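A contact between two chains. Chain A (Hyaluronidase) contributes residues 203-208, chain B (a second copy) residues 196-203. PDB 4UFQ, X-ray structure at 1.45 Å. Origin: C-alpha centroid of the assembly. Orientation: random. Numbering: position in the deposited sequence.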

# COMPACT_ATOMS: atom_id res chain seq x y z
N LEU A 203 20.21 -19.30 22.60
CA LEU A 203 19.79 -20.68 22.80
C LEU A 203 19.09 -21.23 21.57
O LEU A 203 18.47 -20.46 20.83
CB LEU A 203 18.84 -20.80 24.00
CG LEU A 203 19.43 -20.77 25.41
CD1 LEU A 203 20.00 -19.42 25.76
CD2 LEU A 203 18.41 -21.19 26.47
N TRP A 204 19.14 -22.54 21.38
CA TRP A 204 18.35 -23.24 20.36
C TRP A 204 17.60 -24.39 20.99
O TRP A 204 18.19 -25.22 21.71
CB TRP A 204 19.26 -23.85 19.30
CG TRP A 204 18.64 -24.73 18.20
CD1 TRP A 204 18.73 -26.09 18.08
CD2 TRP A 204 17.95 -24.27 17.02
NE1 TRP A 204 18.14 -26.50 16.92
CE2 TRP A 204 17.64 -25.40 16.25
CE3 TRP A 204 17.54 -23.02 16.57
CZ2 TRP A 204 16.99 -25.32 15.03
CZ3 TRP A 204 16.89 -22.94 15.36
CH2 TRP A 204 16.59 -24.08 14.63
N ARG A 205 16.30 -24.44 20.72
CA ARG A 205 15.48 -25.61 20.98
C ARG A 205 15.29 -26.36 19.66
O ARG A 205 14.74 -25.79 18.72
CB ARG A 205 14.13 -25.21 21.58
CG ARG A 205 13.11 -26.36 21.56
CD ARG A 205 11.78 -25.98 22.19
NE ARG A 205 11.85 -26.18 23.63
CZ ARG A 205 11.56 -27.31 24.25
NH1 ARG A 205 11.16 -28.38 23.59
NH2 ARG A 205 11.68 -27.38 25.57
N GLY A 206 15.76 -27.59 19.58
CA GLY A 206 15.59 -28.40 18.39
C GLY A 206 14.29 -29.17 18.36
O GLY A 206 13.54 -29.26 19.36
N SER A 207 14.03 -29.83 17.24
CA SER A 207 12.74 -30.47 17.04
C SER A 207 12.52 -31.66 17.96
O SER A 207 11.38 -32.06 18.17
CB SER A 207 12.54 -30.89 15.59
OG SER A 207 13.51 -31.81 15.18
N ASN A 208 13.60 -32.24 18.47
CA ASN A 208 13.48 -33.38 19.37
C ASN A 208 13.43 -32.91 20.83
O ASN A 208 13.33 -33.73 21.74
CB ASN A 208 14.61 -34.40 19.17
CG ASN A 208 14.42 -35.23 17.92
OD1 ASN A 208 13.30 -35.41 17.44
ND2 ASN A 208 15.53 -35.74 17.38
N TYR B 196 20.97 -22.36 8.78
CA TYR B 196 19.82 -23.17 8.40
C TYR B 196 19.59 -24.28 9.36
O TYR B 196 20.50 -24.65 10.13
CB TYR B 196 19.99 -23.72 6.96
CG TYR B 196 21.18 -24.63 6.74
CD1 TYR B 196 22.46 -24.10 6.58
CD2 TYR B 196 21.03 -25.99 6.69
CE1 TYR B 196 23.56 -24.92 6.34
CE2 TYR B 196 22.12 -26.82 6.45
CZ TYR B 196 23.38 -26.28 6.30
OH TYR B 196 24.46 -27.09 6.07
N ALA B 197 18.37 -24.81 9.35
CA ALA B 197 18.04 -26.00 10.11
C ALA B 197 18.05 -27.23 9.21
O ALA B 197 17.69 -27.18 8.03
CB ALA B 197 16.67 -25.85 10.84
N SER B 198 18.53 -28.34 9.79
CA SER B 198 18.65 -29.59 9.07
C SER B 198 18.41 -30.71 10.07
O SER B 198 19.14 -30.84 11.06
CB SER B 198 20.03 -29.67 8.45
OG SER B 198 20.08 -30.78 7.56
N GLY B 199 17.37 -31.50 9.84
CA GLY B 199 17.02 -32.59 10.74
C GLY B 199 16.76 -32.10 12.16
O GLY B 199 16.99 -32.85 13.10
N GLY B 200 16.29 -30.87 12.32
CA GLY B 200 16.00 -30.30 13.64
C GLY B 200 17.18 -29.62 14.32
O GLY B 200 17.02 -28.99 15.36
N ALA B 201 18.37 -29.76 13.74
CA ALA B 201 19.61 -29.15 14.26
C ALA B 201 19.84 -27.80 13.59
O ALA B 201 19.29 -27.54 12.51
CB ALA B 201 20.78 -30.07 13.98
N LEU B 202 20.65 -26.95 14.22
CA LEU B 202 21.01 -25.65 13.68
C LEU B 202 22.43 -25.71 13.13
O LEU B 202 23.35 -26.18 13.84
CB LEU B 202 20.89 -24.59 14.79
CG LEU B 202 21.17 -23.15 14.34
CD1 LEU B 202 20.09 -22.65 13.39
CD2 LEU B 202 21.28 -22.25 15.59
N LEU B 203 22.61 -25.29 11.88
CA LEU B 203 23.88 -25.38 11.16
C LEU B 203 24.29 -24.04 10.59
O LEU B 203 23.43 -23.22 10.27
CB LEU B 203 23.80 -26.40 10.01
CG LEU B 203 23.86 -27.89 10.35
CD1 LEU B 203 22.65 -28.37 11.10
CD2 LEU B 203 24.07 -28.75 9.10

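Gly200(B), in the tight turn of a β-hairpin, meets chain A twice: its O accepts a hydrogen bond from the indole of Trp204(A), and its CA packs 3.3 Å from Ser207(A) OG, where an ideal CB would lie just 2.1 Å from that hydroxyl oxygen, a clash. The hairpin is closed by a type I' turn from Ser198(B) to Ala201(B), and its strands are held in register by paired backbone hydrogen bonds: Ser198(B) N to Ala201(B) O at 2.9 Å and Ala201(B) N to Ser198(B) O at 3.0 Å, with a second pair joining Tyr196(B) and Leu203(B). Positive phi (57°) favours glycine at Gly199(B); at Gly200(B) a CB would also be jammed against the preceding carbonyl O, which by itself calls for glycine.

Trp204(A), chi1 175° (t), supplies most of chain A's side of this contact. The one hydrogen bond across it, from Trp204(A) NE1 to Gly200(B) O, is 3.1 Å long with an N-H...O angle of 149°. This oxygen lies at the ring edge, near its plane, which suits an indole N-H, since that bond lies in the ring plane. Over one face sits Leu202(B): its CB is 3.8 Å from the centroid of the Trp204(A) five-membered ring and 16° off the normal, a CH-pi contact. Ala197(B) CB lies 4.2 Å from Trp204(A) CH2. Polar edge and apolar surface of the indole are thus both used.

Beyond the tryptophan the chains meet through small residues. Gly206(A) CA comes within 3.4 Å of Gly200(B) O; a CB on Gly206(A) would point toward the hairpin and fall 2.9 Å from Gly200(B) O, a clash. Ser207(A) has chi1 61° (p). Backbone approaches backbone closely here, with Ser207(A) CA and Gly200(B) CA 4.7 Å apart. Arg205(A) points its CA-to-CB bond away and makes no contact with the hairpin.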